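Local structure of alpha-L-arabinosidase (Xanthomonas axonopodis pv. citri, 6D25) at residues Tyr105-Pro118 with Val128-Met140. The protein is a trimeric arabinofuranosidase of glycoside hydrolase family 51 that probably releases L-arabinofuranosyl side groups from arabinoxylans, coping with internal di-substitutions. Residues are numbered along the deposited sequence; the frame is centred on the assembly and turned at random.
Sequences YHWRDGVGTPAKRP and VEESNRFGTHEFM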
ATOM      1  N   TYR A 105      -9.144  -4.158 -11.972  1.00 16.98           N
ATOM      2  CA  TYR A 105     -10.123  -3.286 -12.645  1.00 15.89           C
ATOM      3  C   TYR A 105     -10.096  -1.871 -12.058  1.00 15.64           C
ATOM      4  O   TYR A 105     -10.001  -1.718 -10.850  1.00 15.10           O
ATOM      5  CB  TYR A 105     -11.515  -3.869 -12.458  1.00 15.21           C
ATOM      6  CG  TYR A 105     -12.645  -3.138 -13.138  1.00 14.81           C
ATOM      7  CD1 TYR A 105     -12.696  -3.032 -14.521  1.00 15.28           C
ATOM      8  CD2 TYR A 105     -13.709  -2.619 -12.415  1.00 14.81           C
ATOM      9  CE1 TYR A 105     -13.750  -2.400 -15.157  1.00 14.95           C
ATOM     10  CE2 TYR A 105     -14.784  -2.021 -13.044  1.00 14.76           C
ATOM     11  CZ  TYR A 105     -14.813  -1.921 -14.415  1.00 14.89           C
ATOM     12  OH  TYR A 105     -15.879  -1.322 -15.034  1.00 15.16           O
ATOM     13  N   HIS A 106     -10.203  -0.879 -12.939  1.00 15.56           N
ATOM     14  CA  HIS A 106     -10.291   0.527 -12.562  1.00 16.53           C
ATOM     15  C   HIS A 106     -11.666   1.016 -13.006  1.00 16.32           C
ATOM     16  O   HIS A 106     -11.889   1.167 -14.237  1.00 16.23           O
ATOM     17  CB  HIS A 106      -9.108   1.301 -13.143  1.00 18.18           C
ATOM     18  CG  HIS A 106      -7.831   0.734 -12.629  1.00 19.89           C
ATOM     19  ND1 HIS A 106      -7.423   0.967 -11.332  1.00 21.46           N
ATOM     20  CD2 HIS A 106      -6.961  -0.162 -13.135  1.00 22.14           C
ATOM     21  CE1 HIS A 106      -6.367   0.235 -11.051  1.00 22.24           C
ATOM     22  NE2 HIS A 106      -6.031  -0.448 -12.145  1.00 21.99           N
ATOM     23  N   TRP A 107     -12.551   1.269 -12.036  1.00 15.78           N
ATOM     24  CA  TRP A 107     -13.956   1.537 -12.340  1.00 15.89           C
ATOM     25  C   TRP A 107     -14.132   2.725 -13.303  1.00 16.01           C
ATOM     26  O   TRP A 107     -15.093   2.744 -14.074  1.00 14.94           O
ATOM     27  CB  TRP A 107     -14.749   1.738 -11.040  1.00 16.70           C
ATOM     28  CG  TRP A 107     -14.478   3.019 -10.335  1.00 16.93           C
ATOM     29  CD1 TRP A 107     -13.556   3.243  -9.363  1.00 17.53           C
ATOM     30  CD2 TRP A 107     -15.166   4.263 -10.539  1.00 18.05           C
ATOM     31  NE1 TRP A 107     -13.619   4.538  -8.951  1.00 18.03           N
ATOM     32  CE2 TRP A 107     -14.599   5.194  -9.646  1.00 18.25           C
ATOM     33  CE3 TRP A 107     -16.236   4.668 -11.346  1.00 17.95           C
ATOM     34  CZ2 TRP A 107     -15.033   6.523  -9.580  1.00 18.94           C
ATOM     35  CZ3 TRP A 107     -16.671   5.978 -11.275  1.00 18.12           C
ATOM     36  CH2 TRP A 107     -16.092   6.880 -10.398  1.00 18.89           C
ATOM     37  N   ARG A 108     -13.235   3.711 -13.264  1.00 17.11           N
ATOM     38  CA  ARG A 108     -13.408   4.886 -14.137  1.00 18.52           C
ATOM     39  C   ARG A 108     -13.247   4.498 -15.606  1.00 18.09           C
ATOM     40  O   ARG A 108     -13.753   5.221 -16.481  1.00 18.79           O
ATOM     41  CB  ARG A 108     -12.430   6.010 -13.778  1.00 20.77           C
ATOM     42  CG  ARG A 108     -12.789   6.724 -12.484  1.00 22.77           C
ATOM     43  CD  ARG A 108     -12.064   8.065 -12.430  1.00 25.22           C
ATOM     44  NE  ARG A 108     -12.857   9.110 -11.840  1.00 28.43           N
ATOM     45  CZ  ARG A 108     -13.934   9.701 -12.361  1.00 27.81           C
ATOM     46  NH1 ARG A 108     -14.328   9.595 -13.622  1.00 28.85           N
ATOM     47  NH2 ARG A 108     -14.624  10.443 -11.542  1.00 29.50           N
ATOM     48  N   ASP A 109     -12.583   3.389 -15.880  1.00 17.39           N
ATOM     49  CA  ASP A 109     -12.419   2.898 -17.248  1.00 17.61           C
ATOM     50  C   ASP A 109     -13.775   2.488 -17.837  1.00 17.29           C
ATOM     51  O   ASP A 109     -13.914   2.357 -19.043  1.00 18.13           O
ATOM     52  CB  ASP A 109     -11.465   1.712 -17.312  1.00 17.99           C
ATOM     53  CG  ASP A 109      -9.998   2.044 -17.009  1.00 19.85           C
ATOM     54  OD1 ASP A 109      -9.634   3.224 -17.040  1.00 20.06           O
ATOM     55  OD2 ASP A 109      -9.215   1.100 -16.747  1.00 20.95           O
ATOM     56  N   GLY A 110     -14.761   2.218 -16.991  1.00 16.53           N
ATOM     57  CA  GLY A 110     -16.026   1.696 -17.438  1.00 16.49           C
ATOM     58  C   GLY A 110     -17.198   2.661 -17.327  1.00 16.22           C
ATOM     59  O   GLY A 110     -18.351   2.206 -17.378  1.00 15.80           O
ATOM     60  N   VAL A 111     -16.941   3.963 -17.174  1.00 16.20           N
ATOM     61  CA  VAL A 111     -18.025   4.946 -17.164  1.00 16.17           C
ATOM     62  C   VAL A 111     -17.741   6.022 -18.201  1.00 17.16           C
ATOM     63  O   VAL A 111     -16.602   6.247 -18.614  1.00 18.02           O
ATOM     64  CB  VAL A 111     -18.255   5.555 -15.763  1.00 16.20           C
ATOM     65  CG1 VAL A 111     -18.552   4.475 -14.738  1.00 15.57           C
ATOM     66  CG2 VAL A 111     -17.112   6.435 -15.300  1.00 16.46           C
ATOM     67  N   GLY A 112     -18.791   6.719 -18.559  1.00 17.36           N
ATOM     68  CA  GLY A 112     -18.695   7.839 -19.470  1.00 17.83           C
ATOM     69  C   GLY A 112     -19.039   7.400 -20.860  1.00 18.33           C
ATOM     70  O   GLY A 112     -19.367   6.225 -21.092  1.00 17.52           O
ATOM     71  N   THR A 113     -18.988   8.360 -21.791  1.00 19.32           N
ATOM     72  CA  THR A 113     -19.281   8.086 -23.177  1.00 20.45           C
ATOM     73  C   THR A 113     -18.511   6.821 -23.617  1.00 19.90           C
ATOM     74  O   THR A 113     -17.313   6.734 -23.411  1.00 19.25           O
ATOM     75  CB  THR A 113     -18.799   9.265 -24.026  1.00 22.39           C
ATOM     76  OG1 THR A 113     -19.481  10.457 -23.596  1.00 25.02           O
ATOM     77  CG2 THR A 113     -18.994   9.055 -25.522  1.00 23.70           C
ATOM     78  N   PRO A 114     -19.207   5.842 -24.245  1.00 19.88           N
ATOM     79  CA  PRO A 114     -18.518   4.548 -24.547  1.00 19.53           C
ATOM     80  C   PRO A 114     -17.273   4.697 -25.411  1.00 19.77           C
ATOM     81  O   PRO A 114     -16.300   4.030 -25.116  1.00 18.36           O
ATOM     82  CB  PRO A 114     -19.601   3.786 -25.310  1.00 20.23           C
ATOM     83  CG  PRO A 114     -20.883   4.216 -24.603  1.00 19.81           C
ATOM     84  CD  PRO A 114     -20.692   5.707 -24.386  1.00 19.98           C
ATOM     85  N   ALA A 115     -17.305   5.611 -26.415  1.00 20.07           N
ATOM     86  CA  ALA A 115     -16.149   5.769 -27.295  1.00 21.34           C
ATOM     87  C   ALA A 115     -14.936   6.306 -26.544  1.00 21.14           C
ATOM     88  O   ALA A 115     -13.817   6.167 -27.028  1.00 21.44           O
ATOM     89  CB  ALA A 115     -16.478   6.663 -28.476  1.00 23.25           C
ATOM     90  N   LYS A 116     -15.109   6.915 -25.393  1.00 20.46           N
ATOM     91  CA  LYS A 116     -13.991   7.470 -24.673  1.00 20.26           C
ATOM     92  C   LYS A 116     -13.486   6.505 -23.602  1.00 19.25           C
ATOM     93  O   LYS A 116     -12.517   6.796 -22.988  1.00 19.17           O
ATOM     94  CB  LYS A 116     -14.413   8.744 -23.930  1.00 20.28           C
ATOM     95  CG  LYS A 116     -14.944   9.880 -24.775  1.00 21.15           C
ATOM     96  CD  LYS A 116     -15.287  11.083 -23.934  1.00 20.91           C
ATOM     97  CE  LYS A 116     -15.505  12.317 -24.785  1.00 21.56           C
ATOM     98  NZ  LYS A 116     -15.659  13.522 -23.936  1.00 21.10           N
ATOM     99  N   ARG A 117     -14.133   5.372 -23.385  1.00 18.26           N
ATOM    100  CA  ARG A 117     -13.630   4.420 -22.411  1.00 17.98           C
ATOM    101  C   ARG A 117     -12.393   3.709 -22.996  1.00 18.87           C
ATOM    102  O   ARG A 117     -12.385   3.308 -24.151  1.00 18.29           O
ATOM    103  CB  ARG A 117     -14.686   3.378 -22.060  1.00 16.98           C
ATOM    104  CG  ARG A 117     -15.967   3.985 -21.505  1.00 16.77           C
ATOM    105  CD  ARG A 117     -16.993   2.951 -21.214  1.00 16.13           C
ATOM    106  NE  ARG A 117     -18.276   3.554 -20.890  1.00 16.27           N
ATOM    107  CZ  ARG A 117     -19.398   2.869 -20.705  1.00 16.37           C
ATOM    108  NH1 ARG A 117     -19.349   1.553 -20.698  1.00 15.16           N
ATOM    109  NH2 ARG A 117     -20.554   3.505 -20.584  1.00 15.90           N
ATOM    110  N   PRO A 118     -11.367   3.519 -22.165  1.00 19.86           N
ATOM    111  CA  PRO A 118     -10.160   2.899 -22.667  1.00 20.50           C
ATOM    112  C   PRO A 118     -10.342   1.392 -22.907  1.00 19.53           C
ATOM    113  O   PRO A 118     -11.114   0.727 -22.229  1.00 19.71           O
ATOM    114  CB  PRO A 118      -9.123   3.162 -21.592  1.00 20.87           C
ATOM    115  CG  PRO A 118      -9.944   3.237 -20.353  1.00 21.76           C
ATOM    116  CD  PRO A 118     -11.193   3.979 -20.783  1.00 21.06           C
ATOM    117  N   VAL A 128      -6.742 -10.950 -23.989  1.00 22.32           N
ATOM    118  CA  VAL A 128      -7.546 -10.319 -25.048  1.00 22.21           C
ATOM    119  C   VAL A 128      -7.970  -8.901 -24.610  1.00 21.21           C
ATOM    120  O   VAL A 128      -7.962  -8.537 -23.441  1.00 20.70           O
ATOM    121  CB  VAL A 128      -8.779 -11.184 -25.378  1.00 22.56           C
ATOM    122  CG1 VAL A 128      -8.372 -12.551 -25.943  1.00 23.72           C
ATOM    123  CG2 VAL A 128      -9.719 -11.329 -24.178  1.00 22.17           C
ATOM    124  N   GLU A 129      -8.446  -8.136 -25.561  1.00 21.26           N
ATOM    125  CA  GLU A 129      -8.918  -6.778 -25.348  1.00 21.94           C
ATOM    126  C   GLU A 129     -10.232  -6.784 -24.544  1.00 20.72           C
ATOM    127  O   GLU A 129     -11.091  -7.620 -24.769  1.00 19.84           O
ATOM    128  CB  GLU A 129      -9.097  -6.068 -26.693  1.00 24.79           C
ATOM    129  CG  GLU A 129      -7.765  -5.690 -27.263  1.00 30.07           C
ATOM    130  CD  GLU A 129      -7.744  -5.442 -28.755  1.00 35.81           C
ATOM    131  OE1 GLU A 129      -8.807  -4.878 -29.245  1.00 41.29           O
ATOM    132  OE2 GLU A 129      -6.704  -5.849 -29.409  1.00 35.60           O
ATOM    133  N   GLU A 130     -10.331  -5.846 -23.612  1.00 18.83           N
ATOM    134  CA  GLU A 130     -11.535  -5.550 -22.873  1.00 17.78           C
ATOM    135  C   GLU A 130     -12.001  -4.134 -23.280  1.00 17.38           C
ATOM    136  O   GLU A 130     -11.294  -3.156 -23.023  1.00 16.94           O
ATOM    137  CB  GLU A 130     -11.191  -5.633 -21.380  1.00 17.64           C
ATOM    138  CG  GLU A 130     -12.185  -4.965 -20.432  1.00 17.37           C
ATOM    139  CD  GLU A 130     -13.582  -5.549 -20.491  1.00 17.58           C
ATOM    140  OE1 GLU A 130     -13.720  -6.763 -20.236  1.00 18.32           O
ATOM    141  OE2 GLU A 130     -14.554  -4.781 -20.821  1.00 18.14           O
ATOM    142  N   SER A 131     -13.144  -4.029 -23.943  1.00 17.23           N
ATOM    143  CA  SER A 131     -13.651  -2.749 -24.510  1.00 17.02           C
ATOM    144  C   SER A 131     -14.175  -1.815 -23.409  1.00 16.57           C
ATOM    145  O   SER A 131     -14.322  -0.616 -23.625  1.00 16.94           O
ATOM    146  CB  SER A 131     -14.761  -3.024 -25.481  1.00 17.40           C
ATOM    147  OG  SER A 131     -15.897  -3.496 -24.788  1.00 16.34           O
ATOM    148  N   ASN A 132     -14.501  -2.369 -22.261  1.00 15.95           N
ATOM    149  CA  ASN A 132     -15.158  -1.637 -21.177  1.00 16.08           C
ATOM    150  C   ASN A 132     -16.537  -1.074 -21.601  1.00 16.30           C
ATOM    151  O   ASN A 132     -17.067  -0.170 -20.938  1.00 16.03           O
ATOM    152  CB  ASN A 132     -14.279  -0.564 -20.551  1.00 16.29           C
ATOM    153  CG  ASN A 132     -13.201  -1.182 -19.680  1.00 15.97           C
ATOM    154  OD1 ASN A 132     -13.529  -1.913 -18.758  1.00 16.09           O
ATOM    155  ND2 ASN A 132     -11.931  -0.958 -20.015  1.00 16.19           N
ATOM    156  N   ARG A 133     -17.161  -1.664 -22.622  1.00 15.75           N
ATOM    157  CA  ARG A 133     -18.475  -1.208 -23.012  1.00 15.62           C
ATOM    158  C   ARG A 133     -19.504  -1.609 -21.957  1.00 15.30           C
ATOM    159  O   ARG A 133     -20.509  -0.956 -21.793  1.00 14.26           O
ATOM    160  CB  ARG A 133     -18.831  -1.777 -24.385  0.50 15.83           C
ATOM    161  CG  ARG A 133     -20.153  -1.287 -24.934  0.50 15.94           C
ATOM    162  CD  ARG A 133     -20.225   0.187 -25.154  0.50 16.11           C
ATOM    163  NE  ARG A 133     -21.570   0.630 -25.441  0.50 16.18           N
ATOM    164  CZ  ARG A 133     -22.453   1.022 -24.510  0.50 15.82           C
ATOM    165  NH1 ARG A 133     -22.165   0.887 -23.224  0.50 15.04           N
ATOM    166  NH2 ARG A 133     -23.627   1.526 -24.889  0.50 15.89           N
ATOM    167  N   PHE A 134     -19.250  -2.724 -21.262  1.00 14.82           N
ATOM    168  CA  PHE A 134     -20.054  -3.122 -20.146  1.00 14.26           C
ATOM    169  C   PHE A 134     -19.341  -2.670 -18.872  1.00 14.36           C
ATOM    170  O   PHE A 134     -18.328  -3.280 -18.476  1.00 14.10           O
ATOM    171  CB  PHE A 134     -20.260  -4.641 -20.126  1.00 13.92           C
ATOM    172  CG  PHE A 134     -21.304  -5.154 -19.160  1.00 13.50           C
ATOM    173  CD1 PHE A 134     -22.628  -5.217 -19.521  1.00 13.86           C
ATOM    174  CD2 PHE A 134     -20.965  -5.622 -17.904  1.00 13.19           C
ATOM    175  CE1 PHE A 134     -23.602  -5.753 -18.707  1.00 13.72           C
ATOM    176  CE2 PHE A 134     -21.931  -6.145 -17.057  1.00 13.25           C
ATOM    177  CZ  PHE A 134     -23.253  -6.207 -17.460  1.00 13.43           C
ATOM    178  N   GLY A 135     -19.831  -1.574 -18.284  1.00 13.89           N
ATOM    179  CA  GLY A 135     -19.239  -0.962 -17.131  1.00 13.45           C
ATOM    180  C   GLY A 135     -20.261  -0.774 -16.016  1.00 13.65           C
ATOM    181  O   GLY A 135     -21.302  -1.446 -15.990  1.00 12.75           O
ATOM    182  N   THR A 136     -19.976   0.159 -15.108  1.00 13.93           N
ATOM    183  CA  THR A 136     -20.831   0.349 -13.915  1.00 14.03           C
ATOM    184  C   THR A 136     -22.312   0.527 -14.292  1.00 13.92           C
ATOM    185  O   THR A 136     -23.191  -0.127 -13.717  1.00 14.14           O
ATOM    186  CB  THR A 136     -20.358   1.527 -13.043  1.00 14.21           C
ATOM    187  OG1 THR A 136     -19.134   1.167 -12.438  1.00 14.63           O
ATOM    188  CG2 THR A 136     -21.360   1.869 -11.967  1.00 14.17           C
ATOM    189  N   HIS A 137     -22.629   1.424 -15.205  1.00 14.26           N
ATOM    190  CA  HIS A 137     -24.020   1.689 -15.488  1.00 14.42           C
ATOM    191  C   HIS A 137     -24.675   0.455 -16.119  1.00 14.80           C
ATOM    192  O   HIS A 137     -25.848   0.149 -15.815  1.00 14.53           O
ATOM    193  CB  HIS A 137     -24.191   2.898 -16.412  1.00 14.78           C
ATOM    194  CG  HIS A 137     -23.946   4.189 -15.723  1.00 14.63           C
ATOM    195  ND1 HIS A 137     -24.914   5.140 -15.582  1.00 14.68           N
ATOM    196  CD2 HIS A 137     -22.827   4.684 -15.150  1.00 14.84           C
ATOM    197  CE1 HIS A 137     -24.407   6.176 -14.964  1.00 14.83           C
ATOM    198  NE2 HIS A 137     -23.138   5.935 -14.654  1.00 14.65           N
ATOM    199  N   GLU A 138     -23.940  -0.220 -17.011  1.00 14.37           N
ATOM    200  CA  GLU A 138     -24.552  -1.309 -17.727  1.00 14.79           C
ATOM    201  C   GLU A 138     -24.813  -2.457 -16.751  1.00 15.04           C
ATOM    202  O   GLU A 138     -25.891  -3.077 -16.807  1.00 15.21           O
ATOM    203  CB  GLU A 138     -23.666  -1.730 -18.915  1.00 14.67           C
ATOM    204  CG  GLU A 138     -23.557  -0.652 -19.981  1.00 15.16           C
ATOM    205  CD  GLU A 138     -22.632   0.527 -19.689  1.00 14.99           C
ATOM    206  OE1 GLU A 138     -21.745   0.416 -18.798  1.00 13.99           O
ATOM    207  OE2 GLU A 138     -22.798   1.542 -20.364  1.00 14.92           O
ATOM    208  N   PHE A 139     -23.844  -2.747 -15.853  1.00 14.82           N
ATOM    209  CA  PHE A 139     -24.079  -3.804 -14.877  1.00 14.53           C
ATOM    210  C   PHE A 139     -25.206  -3.407 -13.903  1.00 15.26           C
ATOM    211  O   PHE A 139     -26.143  -4.222 -13.632  1.00 14.32           O
ATOM    212  CB  PHE A 139     -22.818  -4.164 -14.098  1.00 14.15           C
ATOM    213  CG  PHE A 139     -23.087  -5.135 -12.994  1.00 13.82           C
ATOM    214  CD1 PHE A 139     -23.410  -6.458 -13.276  1.00 14.18           C
ATOM    215  CD2 PHE A 139     -23.117  -4.726 -11.676  1.00 13.92           C
ATOM    216  CE1 PHE A 139     -23.703  -7.352 -12.263  1.00 13.61           C
ATOM    217  CE2 PHE A 139     -23.404  -5.635 -10.660  1.00 13.58           C
ATOM    218  CZ  PHE A 139     -23.698  -6.941 -10.971  1.00 13.72           C
ATOM    219  N   MET A 140     -25.144  -2.202 -13.353  1.00 15.39           N
ATOM    220  CA  MET A 140     -26.110  -1.871 -12.311  1.00 16.12           C
ATOM    221  C   MET A 140     -27.530  -1.806 -12.886  1.00 16.18           C
ATOM    222  O   MET A 140     -28.496  -2.267 -12.227  1.00 16.21           O
ATOM    223  CB  MET A 140     -25.742  -0.560 -11.605  1.00 16.26           C
ATOM    224  CG  MET A 140     -24.474  -0.660 -10.798  1.00 16.82           C
ATOM    225  SD  MET A 140     -24.498  -1.974  -9.529  1.00 17.19           S
ATOM    226  CE  MET A 140     -25.645  -1.214  -8.391  1.00 17.37           C
TER
HETATM  227  O   HOH W   1     -17.080   0.993 -14.243  1.00 13.93           O
HETATM  228  O   HOH W   2     -15.968  -1.876 -17.585  1.00 16.30           O
HETATM  229  O   HOH W   3     -21.028   2.552 -17.308  1.00 11.93           O
HETATM  230  O   HOH W   4     -13.745   1.293 -25.314  1.00 21.67           O
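Arg117 and Glu138 carry a buried salt bridge that ties the loop following strand 93-96 to the turn and first residues of helix 136-146. The Arg117 chain runs extended, and its guanidinium spends its plane on three partners. Arg117 NE and NH2 grip Gly112 O side-on, at 2.9 and 3.0 Å, curling the loop round its own arginine. Arg117 NH2 also gives a nearly straight bond to Glu138 OE2 (3.0 Å, 165°) on the syn side of the carboxylate, and Arg117 NH1 reaches Asn132 O at 2.9 Å. Glu138 OE2 takes Arg133 NH1 as well, from above the carboxylate plane, so one carboxylate oxygen accepts from both guanidinium groups in a salt-bridge network. Pro114 sets its CG over the centre of one face of the Arg133 guanidinium, 3.6 Å from Arg133 CZ. In the parallel eight-stranded barrel expected of a GH51 catalytic domain, this is a β-to-α connection: strand 93-96 leads through an excursion with hairpin 120-122/128-130 into helix 136-146, with Gly135 as N-cap. Gly135 CA approaches Gly110 O at 3.3 Å in a CH···O contact. Three residues before Gly135, Asn132 turns its amide to the end of 105-118, Asn132 ND2 bonding Pro118 O almost linearly (2.9 Å, 174°). A water joins Asn132 OD1 to Tyr105 OH and Phe134 O, and another links that hydroxyl with Trp107 O and Thr136 OG1, which also bonds Trp167.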